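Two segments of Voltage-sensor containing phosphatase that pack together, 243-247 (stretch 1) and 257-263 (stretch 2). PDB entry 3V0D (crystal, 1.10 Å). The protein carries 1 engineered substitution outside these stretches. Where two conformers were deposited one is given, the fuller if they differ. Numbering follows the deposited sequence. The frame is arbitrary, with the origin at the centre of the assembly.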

# COMPACT_ATOMS: atom_id res chain seq x y z
N TYR A 243 -29.17 4.50 -0.87
CA TYR A 243 -28.91 3.65 0.28
C TYR A 243 -27.76 4.30 1.06
O TYR A 243 -26.62 4.36 0.57
CB TYR A 243 -28.55 2.29 -0.27
CG TYR A 243 -28.24 1.14 0.66
CD1 TYR A 243 -27.09 1.13 1.47
CD2 TYR A 243 -29.02 -0.00 0.63
CE1 TYR A 243 -26.77 0.01 2.25
CE2 TYR A 243 -28.70 -1.10 1.40
CZ TYR A 243 -27.57 -1.09 2.20
OH TYR A 243 -27.29 -2.22 2.96
N ASN A 244 -28.08 4.83 2.24
CA ASN A 244 -27.14 5.62 3.06
C ASN A 244 -26.53 6.80 2.30
O ASN A 244 -25.41 7.21 2.62
CB ASN A 244 -26.02 4.77 3.67
CG ASN A 244 -26.50 3.83 4.72
OD1 ASN A 244 -27.34 4.18 5.57
ND2 ASN A 244 -25.93 2.62 4.72
N CYS A 245 -27.26 7.41 1.36
CA CYS A 245 -26.67 8.52 0.62
C CYS A 245 -27.74 9.25 -0.18
O CYS A 245 -28.89 8.83 -0.23
CB CYS A 245 -25.53 8.03 -0.31
SG CYS A 245 -26.11 6.99 -1.65
N ALA A 246 -27.32 10.33 -0.82
CA ALA A 246 -28.16 11.08 -1.76
C ALA A 246 -27.28 11.61 -2.88
O ALA A 246 -26.40 12.44 -2.65
CB ALA A 246 -28.89 12.21 -1.06
N LEU A 247 -27.52 11.14 -4.09
CA LEU A 247 -26.71 11.47 -5.25
C LEU A 247 -27.23 12.66 -6.03
O LEU A 247 -28.43 12.76 -6.28
CB LEU A 247 -26.74 10.26 -6.19
CG LEU A 247 -26.07 10.39 -7.56
CD1 LEU A 247 -24.59 10.56 -7.41
CD2 LEU A 247 -26.40 9.18 -8.44
N THR A 257 -21.85 14.52 -6.97
CA THR A 257 -21.72 14.84 -5.57
C THR A 257 -22.73 13.96 -4.81
O THR A 257 -23.89 13.89 -5.20
CB THR A 257 -21.97 16.34 -5.39
OG1 THR A 257 -21.20 17.08 -6.36
CG2 THR A 257 -21.54 16.76 -4.03
N CYS A 258 -22.29 13.33 -3.74
CA CYS A 258 -23.15 12.45 -2.99
C CYS A 258 -23.03 12.73 -1.52
O CYS A 258 -21.94 12.66 -0.97
CB CYS A 258 -22.76 11.02 -3.38
SG CYS A 258 -23.98 9.85 -3.04
N GLU A 259 -24.15 13.07 -0.89
CA GLU A 259 -24.19 13.17 0.54
C GLU A 259 -24.09 11.77 1.11
O GLU A 259 -24.82 10.88 0.68
CB GLU A 259 -25.47 13.83 0.99
CG GLU A 259 -25.56 13.92 2.49
CD GLU A 259 -26.88 14.41 2.98
OE1 GLU A 259 -27.70 14.89 2.16
OE2 GLU A 259 -27.09 14.33 4.20
N VAL A 260 -23.18 11.58 2.06
CA VAL A 260 -22.99 10.30 2.71
C VAL A 260 -23.71 10.37 4.06
O VAL A 260 -23.44 11.27 4.86
CB VAL A 260 -21.50 10.02 2.87
CG1 VAL A 260 -21.25 8.77 3.71
CG2 VAL A 260 -20.84 9.89 1.49
N LYS A 261 -24.62 9.43 4.30
CA LYS A 261 -25.43 9.42 5.51
C LYS A 261 -25.02 8.28 6.42
O LYS A 261 -24.60 7.20 5.95
CB LYS A 261 -26.91 9.27 5.13
CG LYS A 261 -27.43 10.37 4.23
CD LYS A 261 -28.88 10.06 3.85
CE LYS A 261 -29.44 11.06 2.90
NZ LYS A 261 -30.85 10.71 2.56
N ASN A 262 -25.17 8.51 7.72
CA ASN A 262 -25.05 7.46 8.73
C ASN A 262 -23.64 6.92 8.88
O ASN A 262 -23.46 5.82 9.39
CB ASN A 262 -26.05 6.33 8.48
CG ASN A 262 -27.45 6.84 8.36
OD1 ASN A 262 -27.90 7.63 9.18
ND2 ASN A 262 -28.15 6.41 7.32
N CYS A 263 -22.62 7.67 8.48
CA CYS A 263 -21.26 7.17 8.68
C CYS A 263 -20.96 7.07 10.17
O CYS A 263 -21.18 8.02 10.91
CB CYS A 263 -20.26 8.11 8.03
SG CYS A 263 -18.57 7.47 7.99

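Strands 245-247 and 257-260 run antiparallel, their axes 166° apart and 4.5 Å apart at closest approach. The register pairs C245 with V260, A246 with E259 and L247 with C258. Of these, A246 and E259 form the hydrogen-bonded pair: A246 N donates to E259 O at 3.0 Å, and E259 N donates back to A246 O at 2.9 Å, closing the small ring typical of antiparallel sheet. The non-hydrogen-bonded pairs beside it bring the chains nearer, with CA of L247 and CA of C258 4.3 Å apart against 5.0 Å between CA of A246 and CA of E259. The same carbonyls also receive CA-H...O contacts, C245 CA to E259 O at 3.0 Å and C258 CA to A246 O at 3.3 Å. One residue before the first strand, N244 O accepts from K261 N at 2.9 Å with a nearly straight 165° angle, so the ladder of bonds extends into the loops.

Alternation sorts the side chains. C245, L247, C258 and V260 share one face, where the first three make apolar contact, diagonally as well as across: C258 SG lies 3.6 Å from C245 CB and 4.2 Å from L247 CB. Thus one small sulfur-bearing side chain serves two neighbours on the facing strand, and C245 and C258 are both buried. A246 and E259 occupy the other face, their CB atoms 4.3 Å apart. K261, its chain extended beyond an m chi1, brings CE within 4.2 Å of A246 CB, laying methylene carbon beside the small alanine.

At the loop end the chemistry turns polar. N262 ND2 donates to N244 OD1 at 2.9 Å and 164°. Both asparagines have positive phi, 54° and 68°, and N244 ND2 is satisfied elsewhere in the structure. The rule here is backbone pairing for register, a compact apolar face, and a side-chain clasp beyond the strands.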